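Local coordinates for ABC transporter, substrate binding protein (Mannopine) (Agrobacterium fabrum, PDB 5L9S) that serves as the periplasmic solute-binding protein of an ABC transporter, probably delivering the opine mannopine to it, and is captured in its open, unliganded form, at residues E20-P25 / E255-N260; E24-T27 / G31-V34; W131-A134 / A139-F142. All coordinates share one frame; numbering follows the deposited sequence.

Contact 1 of 3, residues E20-P25 / E255-N260; sequences EAWFEP and EFWLRN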
ATOM      1  N   GLU A  20      12.406 -12.915 -10.006  1.00 60.18           N
ATOM      2  CA  GLU A  20      12.097 -14.338  -9.941  1.00 61.21           C
ATOM      3  C   GLU A  20      10.674 -14.648 -10.403  1.00 62.61           C
ATOM      4  O   GLU A  20      10.466 -15.643 -11.098  1.00 64.09           O
ATOM      5  CB  GLU A  20      12.287 -14.856  -8.508  1.00 62.59           C
ATOM      6  CG  GLU A  20      13.725 -14.818  -8.004  1.00 86.30           C
ATOM      7  CD  GLU A  20      13.942 -15.019  -6.508  1.00126.57           C
ATOM      8  OE1 GLU A  20      12.945 -15.105  -5.749  1.00120.60           O
ATOM      9  OE2 GLU A  20      15.125 -15.067  -6.092  1.00130.49           O
ATOM     10  N   ALA A  21       9.696 -13.812 -10.009  1.00 54.29           N
ATOM     11  CA  ALA A  21       8.289 -14.049 -10.303  1.00 52.37           C
ATOM     12  C   ALA A  21       7.753 -13.385 -11.563  1.00 55.64           C
ATOM     13  O   ALA A  21       6.788 -13.887 -12.135  1.00 54.48           O
ATOM     14  CB  ALA A  21       7.450 -13.634  -9.105  1.00 50.97           C
ATOM     15  N   TRP A  22       8.365 -12.261 -11.992  1.00 53.05           N
ATOM     16  CA  TRP A  22       7.848 -11.461 -13.088  1.00 52.32           C
ATOM     17  C   TRP A  22       8.813 -11.232 -14.253  1.00 58.52           C
ATOM     18  O   TRP A  22       8.420 -11.474 -15.393  1.00 60.29           O
ATOM     19  CB  TRP A  22       7.354 -10.129 -12.484  1.00 48.10           C
ATOM     20  CG  TRP A  22       6.764  -9.111 -13.415  1.00 48.79           C
ATOM     21  CD1 TRP A  22       6.206  -9.329 -14.638  1.00 53.46           C
ATOM     22  CD2 TRP A  22       6.593  -7.721 -13.137  1.00 46.92           C
ATOM     23  NE1 TRP A  22       5.743  -8.152 -15.158  1.00 53.02           N
ATOM     24  CE2 TRP A  22       5.951  -7.150 -14.249  1.00 52.07           C
ATOM     25  CE3 TRP A  22       6.904  -6.902 -12.041  1.00 46.39           C
ATOM     26  CZ2 TRP A  22       5.631  -5.789 -14.310  1.00 51.22           C
ATOM     27  CZ3 TRP A  22       6.651  -5.545 -12.131  1.00 47.45           C
ATOM     28  CH2 TRP A  22       5.995  -5.004 -13.242  1.00 49.47           C
ATOM     29  N   PHE A  23      10.040 -10.765 -13.998  1.00 55.37           N
ATOM     30  CA  PHE A  23      10.987 -10.419 -15.067  1.00 56.41           C
ATOM     31  C   PHE A  23      11.580 -11.607 -15.785  1.00 63.02           C
ATOM     32  O   PHE A  23      11.485 -11.645 -17.011  1.00 65.81           O
ATOM     33  CB  PHE A  23      12.085  -9.474 -14.560  1.00 57.65           C
ATOM     34  CG  PHE A  23      11.532  -8.245 -13.867  1.00 56.90           C
ATOM     35  CD1 PHE A  23      10.312  -7.686 -14.260  1.00 59.12           C
ATOM     36  CD2 PHE A  23      12.243  -7.625 -12.848  1.00 56.73           C
ATOM     37  CE1 PHE A  23       9.805  -6.558 -13.620  1.00 58.63           C
ATOM     38  CE2 PHE A  23      11.728  -6.493 -12.207  1.00 58.02           C
ATOM     39  CZ  PHE A  23      10.506  -5.977 -12.588  1.00 56.13           C
ATOM     40  N   GLU A  24      12.193 -12.565 -15.066  1.00 59.49           N
ATOM     41  CA  GLU A  24      12.759 -13.752 -15.704  1.00 61.97           C
ATOM     42  C   GLU A  24      11.674 -14.556 -16.435  1.00 65.31           C
ATOM     43  O   GLU A  24      11.885 -14.790 -17.636  1.00 67.45           O
ATOM     44  CB  GLU A  24      13.607 -14.610 -14.750  1.00 63.87           C
ATOM     45  CG  GLU A  24      14.997 -14.022 -14.549  1.00 82.93           C
ATOM     46  CD  GLU A  24      15.819 -14.491 -13.357  1.00113.43           C
ATOM     47  OE1 GLU A  24      15.310 -15.294 -12.540  1.00103.57           O
ATOM     48  OE2 GLU A  24      16.980 -14.039 -13.237  1.00115.99           O
ATOM     49  N   PRO A  25      10.473 -14.859 -15.831  1.00 58.46           N
ATOM     50  CA  PRO A  25       9.437 -15.583 -16.604  1.00 59.59           C
ATOM     51  C   PRO A  25       9.025 -14.871 -17.901  1.00 65.39           C
ATOM     52  O   PRO A  25       8.865 -15.537 -18.930  1.00 68.31           O
ATOM     53  CB  PRO A  25       8.275 -15.720 -15.603  1.00 58.49           C
ATOM     54  CG  PRO A  25       8.926 -15.645 -14.259  1.00 60.54           C
ATOM     55  CD  PRO A  25      10.029 -14.650 -14.432  1.00 56.31           C
ATOM     56  N   GLU A 255       0.957  -6.129 -19.031  1.00 62.83           N
ATOM     57  CA  GLU A 255      -0.073  -7.116 -19.385  1.00 63.79           C
ATOM     58  C   GLU A 255       0.296  -8.481 -18.820  1.00 65.08           C
ATOM     59  O   GLU A 255      -0.581  -9.165 -18.275  1.00 65.82           O
ATOM     60  CB  GLU A 255      -0.245  -7.204 -20.916  1.00 69.46           C
ATOM     61  CG  GLU A 255      -1.488  -7.965 -21.371  1.00 81.67           C
ATOM     62  CD  GLU A 255      -1.616  -8.293 -22.849  1.00109.26           C
ATOM     63  OE1 GLU A 255      -1.091  -7.533 -23.697  1.00102.44           O
ATOM     64  OE2 GLU A 255      -2.287  -9.304 -23.159  1.00109.47           O
ATOM     65  N   PHE A 256       1.606  -8.850 -18.912  1.00 58.42           N
ATOM     66  CA  PHE A 256       2.153 -10.107 -18.386  1.00 57.15           C
ATOM     67  C   PHE A 256       1.842 -10.265 -16.909  1.00 56.91           C
ATOM     68  O   PHE A 256       1.450 -11.343 -16.497  1.00 57.43           O
ATOM     69  CB  PHE A 256       3.682 -10.225 -18.621  1.00 59.48           C
ATOM     70  CG  PHE A 256       4.265 -11.578 -18.253  1.00 60.66           C
ATOM     71  CD1 PHE A 256       4.185 -12.653 -19.134  1.00 65.59           C
ATOM     72  CD2 PHE A 256       4.870 -11.781 -17.019  1.00 60.10           C
ATOM     73  CE1 PHE A 256       4.694 -13.904 -18.782  1.00 66.56           C
ATOM     74  CE2 PHE A 256       5.384 -13.034 -16.670  1.00 62.99           C
ATOM     75  CZ  PHE A 256       5.299 -14.085 -17.556  1.00 63.44           C
ATOM     76  N   TRP A 257       2.038  -9.199 -16.124  1.00 49.64           N
ATOM     77  CA  TRP A 257       1.785  -9.165 -14.690  1.00 46.07           C
ATOM     78  C   TRP A 257       0.299  -9.266 -14.391  1.00 49.18           C
ATOM     79  O   TRP A 257      -0.103 -10.125 -13.602  1.00 45.98           O
ATOM     80  CB  TRP A 257       2.376  -7.881 -14.075  1.00 43.14           C
ATOM     81  CG  TRP A 257       2.010  -7.689 -12.632  1.00 41.43           C
ATOM     82  CD1 TRP A 257       1.010  -6.901 -12.130  1.00 43.04           C
ATOM     83  CD2 TRP A 257       2.597  -8.352 -11.514  1.00 40.11           C
ATOM     84  NE1 TRP A 257       0.927  -7.048 -10.770  1.00 40.59           N
ATOM     85  CE2 TRP A 257       1.895  -7.929 -10.360  1.00 41.90           C
ATOM     86  CE3 TRP A 257       3.644  -9.283 -11.371  1.00 42.23           C
ATOM     87  CZ2 TRP A 257       2.236  -8.364  -9.073  1.00 39.90           C
ATOM     88  CZ3 TRP A 257       3.996  -9.698 -10.097  1.00 42.34           C
ATOM     89  CH2 TRP A 257       3.318  -9.215  -8.961  1.00 41.17           C
ATOM     90  N   LEU A 258      -0.517  -8.374 -14.989  1.00 48.38           N
ATOM     91  CA  LEU A 258      -1.958  -8.346 -14.716  1.00 49.57           C
ATOM     92  C   LEU A 258      -2.701  -9.646 -15.085  1.00 57.23           C
ATOM     93  O   LEU A 258      -3.640 -10.046 -14.378  1.00 57.54           O
ATOM     94  CB  LEU A 258      -2.629  -7.123 -15.366  1.00 50.68           C
ATOM     95  CG  LEU A 258      -2.308  -5.792 -14.706  1.00 54.13           C
ATOM     96  CD1 LEU A 258      -2.757  -4.644 -15.575  1.00 56.59           C
ATOM     97  CD2 LEU A 258      -2.887  -5.709 -13.241  1.00 52.95           C
ATOM     98  N   ARG A 259      -2.253 -10.313 -16.161  1.00 55.57           N
ATOM     99  CA  ARG A 259      -2.881 -11.537 -16.655  1.00 57.04           C
ATOM    100  C   ARG A 259      -2.284 -12.829 -16.083  1.00 59.08           C
ATOM    101  O   ARG A 259      -2.790 -13.906 -16.407  1.00 60.87           O
ATOM    102  CB  ARG A 259      -2.874 -11.555 -18.197  1.00 60.32           C
ATOM    103  CG  ARG A 259      -3.671 -10.409 -18.822  1.00 69.03           C
ATOM    104  CD  ARG A 259      -4.168 -10.721 -20.207  1.00 82.07           C
ATOM    105  NE  ARG A 259      -5.520 -10.188 -20.412  1.00 87.84           N
ATOM    106  CZ  ARG A 259      -5.798  -9.108 -21.131  1.00 98.74           C
ATOM    107  NH1 ARG A 259      -7.049  -8.694 -21.259  1.00 89.61           N
ATOM    108  NH2 ARG A 259      -4.829  -8.446 -21.751  1.00 77.67           N
ATOM    109  N   ASN A 260      -1.251 -12.734 -15.214  1.00 52.70           N
ATOM    110  CA  ASN A 260      -0.587 -13.907 -14.630  1.00 52.66           C
ATOM    111  C   ASN A 260      -0.794 -14.072 -13.109  1.00 55.87           C
ATOM    112  O   ASN A 260       0.031 -13.596 -12.334  1.00 55.71           O
ATOM    113  CB  ASN A 260       0.912 -13.931 -14.982  1.00 56.55           C
ATOM    114  CG  ASN A 260       1.503 -15.320 -15.059  1.00 91.20           C
ATOM    115  OD1 ASN A 260       1.683 -16.028 -14.060  1.00 83.29           O
ATOM    116  ND2 ASN A 260       1.788 -15.753 -16.271  1.00 93.84           N
TER

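Contact 2 of 3, residues E24-T27 / G31-V34; sequences EPFT and GIKV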
ATOM      1  N   GLU A  24      12.193 -12.565 -15.066  1.00 59.49           N
ATOM      2  CA  GLU A  24      12.759 -13.752 -15.704  1.00 61.97           C
ATOM      3  C   GLU A  24      11.674 -14.556 -16.435  1.00 65.31           C
ATOM      4  O   GLU A  24      11.885 -14.790 -17.636  1.00 67.45           O
ATOM      5  CB  GLU A  24      13.607 -14.610 -14.750  1.00 63.87           C
ATOM      6  CG  GLU A  24      14.997 -14.022 -14.549  1.00 82.93           C
ATOM      7  CD  GLU A  24      15.819 -14.491 -13.357  1.00113.43           C
ATOM      8  OE1 GLU A  24      15.310 -15.294 -12.540  1.00103.57           O
ATOM      9  OE2 GLU A  24      16.980 -14.039 -13.237  1.00115.99           O
ATOM     10  N   PRO A  25      10.473 -14.859 -15.831  1.00 58.46           N
ATOM     11  CA  PRO A  25       9.437 -15.583 -16.604  1.00 59.59           C
ATOM     12  C   PRO A  25       9.025 -14.871 -17.901  1.00 65.39           C
ATOM     13  O   PRO A  25       8.865 -15.537 -18.930  1.00 68.31           O
ATOM     14  CB  PRO A  25       8.275 -15.720 -15.603  1.00 58.49           C
ATOM     15  CG  PRO A  25       8.926 -15.645 -14.259  1.00 60.54           C
ATOM     16  CD  PRO A  25      10.029 -14.650 -14.432  1.00 56.31           C
ATOM     17  N   PHE A  26       8.925 -13.522 -17.860  1.00 59.37           N
ATOM     18  CA  PHE A  26       8.574 -12.678 -19.009  1.00 59.93           C
ATOM     19  C   PHE A  26       9.568 -12.853 -20.148  1.00 66.79           C
ATOM     20  O   PHE A  26       9.154 -13.150 -21.271  1.00 69.47           O
ATOM     21  CB  PHE A  26       8.497 -11.190 -18.595  1.00 58.95           C
ATOM     22  CG  PHE A  26       8.244 -10.234 -19.740  1.00 61.18           C
ATOM     23  CD1 PHE A  26       6.973 -10.107 -20.293  1.00 63.86           C
ATOM     24  CD2 PHE A  26       9.265  -9.431 -20.238  1.00 62.83           C
ATOM     25  CE1 PHE A  26       6.734  -9.223 -21.337  1.00 65.85           C
ATOM     26  CE2 PHE A  26       9.022  -8.538 -21.281  1.00 66.87           C
ATOM     27  CZ  PHE A  26       7.758  -8.438 -21.821  1.00 65.57           C
ATOM     28  N   THR A  27      10.876 -12.649 -19.843  1.00 62.66           N
ATOM     29  CA  THR A  27      12.032 -12.757 -20.732  1.00 65.11           C
ATOM     30  C   THR A  27      12.080 -14.154 -21.362  1.00 73.79           C
ATOM     31  O   THR A  27      12.398 -14.302 -22.545  1.00 76.02           O
ATOM     32  CB  THR A  27      13.319 -12.399 -19.943  1.00 73.11           C
ATOM     33  OG1 THR A  27      13.247 -11.041 -19.486  1.00 74.18           O
ATOM     34  CG2 THR A  27      14.593 -12.579 -20.761  1.00 75.40           C
ATOM     35  N   GLY A  31      11.403 -13.198 -24.934  1.00 83.51           N
ATOM     36  CA  GLY A  31      12.738 -12.922 -25.461  1.00 85.23           C
ATOM     37  C   GLY A  31      13.187 -11.494 -25.202  1.00 86.79           C
ATOM     38  O   GLY A  31      14.329 -11.130 -25.507  1.00 88.56           O
ATOM     39  N   ILE A  32      12.279 -10.681 -24.643  1.00 79.35           N
ATOM     40  CA  ILE A  32      12.495  -9.282 -24.279  1.00 76.90           C
ATOM     41  C   ILE A  32      13.230  -9.245 -22.933  1.00 77.26           C
ATOM     42  O   ILE A  32      12.724  -9.771 -21.929  1.00 72.42           O
ATOM     43  CB  ILE A  32      11.149  -8.498 -24.227  1.00 77.72           C
ATOM     44  CG1 ILE A  32      10.374  -8.611 -25.557  1.00 81.17           C
ATOM     45  CG2 ILE A  32      11.377  -7.038 -23.826  1.00 75.15           C
ATOM     46  CD1 ILE A  32       8.843  -8.543 -25.406  1.00 86.44           C
ATOM     47  N   LYS A  33      14.425  -8.615 -22.931  1.00 74.73           N
ATOM     48  CA  LYS A  33      15.287  -8.462 -21.760  1.00 72.08           C
ATOM     49  C   LYS A  33      14.723  -7.379 -20.834  1.00 71.81           C
ATOM     50  O   LYS A  33      14.254  -6.336 -21.305  1.00 71.62           O
ATOM     51  CB  LYS A  33      16.715  -8.128 -22.216  1.00 77.14           C
ATOM     52  CG  LYS A  33      17.796  -8.161 -21.127  1.00 88.62           C
ATOM     53  CD  LYS A  33      19.184  -7.754 -21.676  1.00 96.97           C
ATOM     54  CE  LYS A  33      19.928  -6.866 -20.708  1.00102.54           C
ATOM     55  NZ  LYS A  33      21.167  -6.293 -21.309  1.00110.55           N
ATOM     56  N   VAL A  34      14.744  -7.648 -19.513  1.00 64.40           N
ATOM     57  CA  VAL A  34      14.273  -6.697 -18.501  1.00 60.35           C
ATOM     58  C   VAL A  34      15.493  -6.134 -17.764  1.00 64.88           C
ATOM     59  O   VAL A  34      16.166  -6.864 -17.035  1.00 64.15           O
ATOM     60  CB  VAL A  34      13.189  -7.246 -17.526  1.00 60.00           C
ATOM     61  CG1 VAL A  34      12.571  -6.115 -16.724  1.00 57.19           C
ATOM     62  CG2 VAL A  34      12.110  -8.025 -18.266  1.00 60.50           C
TER

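Contact 3 of 3, residues W131-A134 / A139-F142; sequences WDLA and ARSF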
ATOM      1  N   TRP A 131     -10.685   3.115  20.432  1.00 57.01           N
ATOM      2  CA  TRP A 131     -11.103   4.267  21.230  1.00 59.88           C
ATOM      3  C   TRP A 131     -11.832   3.866  22.525  1.00 68.67           C
ATOM      4  O   TRP A 131     -12.181   4.735  23.322  1.00 71.95           O
ATOM      5  CB  TRP A 131     -11.996   5.182  20.394  1.00 57.91           C
ATOM      6  CG  TRP A 131     -11.268   6.347  19.800  1.00 58.35           C
ATOM      7  CD1 TRP A 131     -11.288   7.644  20.233  1.00 63.10           C
ATOM      8  CD2 TRP A 131     -10.405   6.318  18.650  1.00 55.76           C
ATOM      9  NE1 TRP A 131     -10.500   8.427  19.418  1.00 61.41           N
ATOM     10  CE2 TRP A 131      -9.949   7.639  18.436  1.00 60.10           C
ATOM     11  CE3 TRP A 131      -9.954   5.299  17.794  1.00 54.41           C
ATOM     12  CZ2 TRP A 131      -9.075   7.966  17.395  1.00 57.61           C
ATOM     13  CZ3 TRP A 131      -9.094   5.626  16.756  1.00 53.93           C
ATOM     14  CH2 TRP A 131      -8.653   6.943  16.574  1.00 55.30           C
ATOM     15  N   ASP A 132     -12.080   2.562  22.724  1.00 65.47           N
ATOM     16  CA  ASP A 132     -12.811   2.032  23.882  1.00 67.69           C
ATOM     17  C   ASP A 132     -11.832   1.542  24.962  1.00 73.42           C
ATOM     18  O   ASP A 132     -11.544   0.354  25.059  1.00 71.94           O
ATOM     19  CB  ASP A 132     -13.749   0.910  23.398  1.00 68.61           C
ATOM     20  CG  ASP A 132     -14.898   0.522  24.288  1.00 75.61           C
ATOM     21  OD1 ASP A 132     -14.796   0.737  25.505  1.00 76.74           O
ATOM     22  OD2 ASP A 132     -15.891  -0.044  23.759  1.00 81.30           O
ATOM     23  N   LEU A 133     -11.323   2.481  25.771  1.00 74.24           N
ATOM     24  CA  LEU A 133     -10.360   2.234  26.860  1.00 76.68           C
ATOM     25  C   LEU A 133     -10.972   1.498  28.040  1.00 84.06           C
ATOM     26  O   LEU A 133     -10.243   0.836  28.798  1.00 86.54           O
ATOM     27  CB  LEU A 133      -9.727   3.545  27.331  1.00 78.53           C
ATOM     28  CG  LEU A 133      -8.955   4.299  26.270  1.00 81.23           C
ATOM     29  CD1 LEU A 133      -8.939   5.767  26.578  1.00 83.69           C
ATOM     30  CD2 LEU A 133      -7.565   3.718  26.073  1.00 81.63           C
ATOM     31  N   ALA A 134     -12.307   1.611  28.196  1.00 79.29           N
ATOM     32  CA  ALA A 134     -13.060   0.908  29.223  1.00 81.13           C
ATOM     33  C   ALA A 134     -12.921  -0.627  29.035  1.00 81.92           C
ATOM     34  O   ALA A 134     -12.369  -1.299  29.909  1.00 84.48           O
ATOM     35  CB  ALA A 134     -14.523   1.326  29.172  1.00 82.71           C
ATOM     36  N   ALA A 139      -1.965   1.088  26.487  1.00 66.34           N
ATOM     37  CA  ALA A 139      -1.390   2.169  25.717  1.00 64.40           C
ATOM     38  C   ALA A 139      -1.674   1.974  24.217  1.00 63.83           C
ATOM     39  O   ALA A 139      -1.626   0.832  23.731  1.00 61.23           O
ATOM     40  CB  ALA A 139       0.100   2.202  25.978  1.00 66.24           C
ATOM     41  N   ARG A 140      -2.030   3.081  23.502  1.00 58.40           N
ATOM     42  CA  ARG A 140      -2.263   3.030  22.056  1.00 54.28           C
ATOM     43  C   ARG A 140      -1.000   3.460  21.302  1.00 55.47           C
ATOM     44  O   ARG A 140      -0.093   4.059  21.867  1.00 56.16           O
ATOM     45  CB  ARG A 140      -3.485   3.861  21.559  1.00 53.73           C
ATOM     46  CG  ARG A 140      -4.788   3.841  22.363  1.00 64.40           C
ATOM     47  CD  ARG A 140      -5.654   2.620  22.183  1.00 74.69           C
ATOM     48  NE  ARG A 140      -5.571   1.831  23.399  1.00 75.24           N
ATOM     49  CZ  ARG A 140      -6.529   1.093  23.940  1.00 76.90           C
ATOM     50  NH1 ARG A 140      -7.722   1.010  23.367  1.00 56.24           N
ATOM     51  NH2 ARG A 140      -6.309   0.451  25.069  1.00 64.58           N
ATOM     52  N   SER A 141      -0.956   3.156  20.020  1.00 51.20           N
ATOM     53  CA  SER A 141       0.143   3.520  19.130  1.00 50.56           C
ATOM     54  C   SER A 141      -0.389   3.858  17.754  1.00 53.62           C
ATOM     55  O   SER A 141      -1.246   3.143  17.225  1.00 52.01           O
ATOM     56  CB  SER A 141       1.174   2.399  19.049  1.00 52.25           C
ATOM     57  OG  SER A 141       2.179   2.701  18.094  1.00 57.26           O
ATOM     58  N   PHE A 142       0.083   4.975  17.191  1.00 51.48           N
ATOM     59  CA  PHE A 142      -0.299   5.391  15.842  1.00 49.94           C
ATOM     60  C   PHE A 142       0.949   5.824  15.136  1.00 54.14           C
ATOM     61  O   PHE A 142       1.826   6.360  15.808  1.00 54.59           O
ATOM     62  CB  PHE A 142      -1.248   6.601  15.870  1.00 52.68           C
ATOM     63  CG  PHE A 142      -2.712   6.325  16.056  1.00 53.58           C
ATOM     64  CD1 PHE A 142      -3.459   5.737  15.043  1.00 54.40           C
ATOM     65  CD2 PHE A 142      -3.363   6.704  17.225  1.00 57.70           C
ATOM     66  CE1 PHE A 142      -4.825   5.491  15.211  1.00 55.00           C
ATOM     67  CE2 PHE A 142      -4.728   6.458  17.394  1.00 60.37           C
ATOM     68  CZ  PHE A 142      -5.452   5.861  16.381  1.00 55.89           C
TER

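Contact 1 of 3, residues E20-P25 / E255-N260
Trp22 lays one face of its indole against the start of the Trp257 side chain. Trp257 CB sits 3.9 Å from the centroid of the Trp22 five-membered ring, 30° off the ring normal, a CH-pi contact over the face, while Phe23 CE1 lies over the opposite face, toward the rim of the indole. Beyond CB the second indole turns across the first: the two ring planes are inclined by 49°, and Trp257 CE3 comes 3.7 Å from Trp22 CG. Phe256 CD2 comes in plane at the edge of the Trp22 ring, 3.7 Å from Trp22 CD1. Phe256 CZ lies 3.9 Å from Pro25 CB in the next turn of helix 12-30; the compact apolar proline ring offers CB to the phenylalanine, and its missing N-H coincides with a kink in the helix. With CG anti to the backbone N (chi1 -180°), Trp22 reaches across to helix 247-258, and its NE1 hydrogen-bonds the carbonyl of Leu253, so a buried polar atom is satisfied while the flat carbon surface packs. No hydrogen bond joins the two segments directly. Large aromatics thus fill the interface between two helices far apart in sequence, a helix-helix packing within one lobe of the periplasmic binding protein fold.

Contact 2 of 3, residues E24-T27 / G31-V34
Thr27 and Gly31 meet through the backbone: Gly31 N donates to Thr27 O at 2.8 Å, an i to i+4 bond at the end of the helix. Gly31 then leaves helical geometry with a positive phi of 93°, a conformation easiest for glycine because a CB would press on the preceding carbonyl oxygen. The Thr27 hydroxyl adds polar contacts, with OG1 2.8 Å from Ile32 O; it also bonds with Phe23 O, one turn earlier in the helix, and Val34 CG2 lies 3.4 Å from Thr27 OG1. The CA-H of Thr27 also faces Ile32 O, 3.3 Å from CA. Apolar contacts complete the joint. Phe26, its CG anti to the backbone N (chi1 176°), extends its ring to Ile32 and Val34: Phe26 CE2 meets Ile32 CB at 3.6 Å, and Phe26 CD2 meets Val34 CG2 at 3.7 Å. Two beta-branched residues suit the extended backbone here and offer methyl groups to the ring. Together these contacts turn the chain from helix 12-30 into strand 33-38, within a beta-alpha-beta unit that starts with strand 4-9. Ile32 and Val34 touch Val5 and Ile7 of that strand, and Leu253 of helix 247-258 packs on Phe26.

Contact 3 of 3, residues W131-A134 / A139-F142
Leu133 rests a methyl group on the flat head of Arg140: Leu133 CD2 stands 3.5 Å above the guanidinium plane, over its centre, at 3.5 Å from Arg140 CZ. The two side chains run antiparallel past each other, and the branched leucine is suited to putting one methyl over the arginine face while the N-H groups bond to backbone carbonyls. A second meeting lies further along the strand, where Trp131 CZ3 comes in at the edge of the Phe142 ring, in its plane. Trp131 CH2 is 3.4 Å from Phe142 CZ, and the centroids of the Trp131 six-membered ring and the Phe142 ring are 5.6 Å apart with planes at 57°, an oblique pairing. No hydrogen bond crosses between the two segments, and the contact rests on these side-chain surfaces.

The next shell explains how the groups are held. Arg140 bends at its second and third torsions (chi2 -78°, chi3 108°), which brings the guanidinium to three carbonyls: NH1 bonds to Met130 O at the end of helix 127-130, and NH2 to Phe136 O and Gly138 O in the loop. This grip probably fixes the rotation of the cationic head and presents its face to Leu133; a long, multiply donating side chain suits this buried place. Large flat aromatics at Trp131 and Phe142 suit the apolar ground beside helices 149-158 and 171-181, where Ala155, Ala158, Leu178 and Leu181 touch Trp131, Leu181 also touches Phe142, and Trp131 NE1 bonds to Lys177 O. The whole is a loop following helix 127-130, folded onto the strand it leads into and tied down by Arg140, on a strand flanked on both sides by parallel neighbours, 185-189 and 206-210, in an alpha/beta lobe as in solute-binding proteins.

How the contacts relate
Contacts 1 and 2 are neighbours, with centres about 9 Å apart, and both draw on helix 12-30, sharing Glu24 and Pro25. They also touch: Phe256 CZ lies 3.7 Å from Phe26 N, and Phe23 CD1 lies 3.7 Å from Val34 CG1, and the helix packs against helix 247-258 in one and its following strand in the other. Contact 3 lies on the opposite side of the chain's centre, its centre about 42 Å from that of contact 1 and about 49 Å from that of contact 2. It is nested within the span closed by contact 1. Contacts 2 and 3 reach the same mixed sheet. The structure is open and unliganded, and no bound ligand relates these contacts to the binding site.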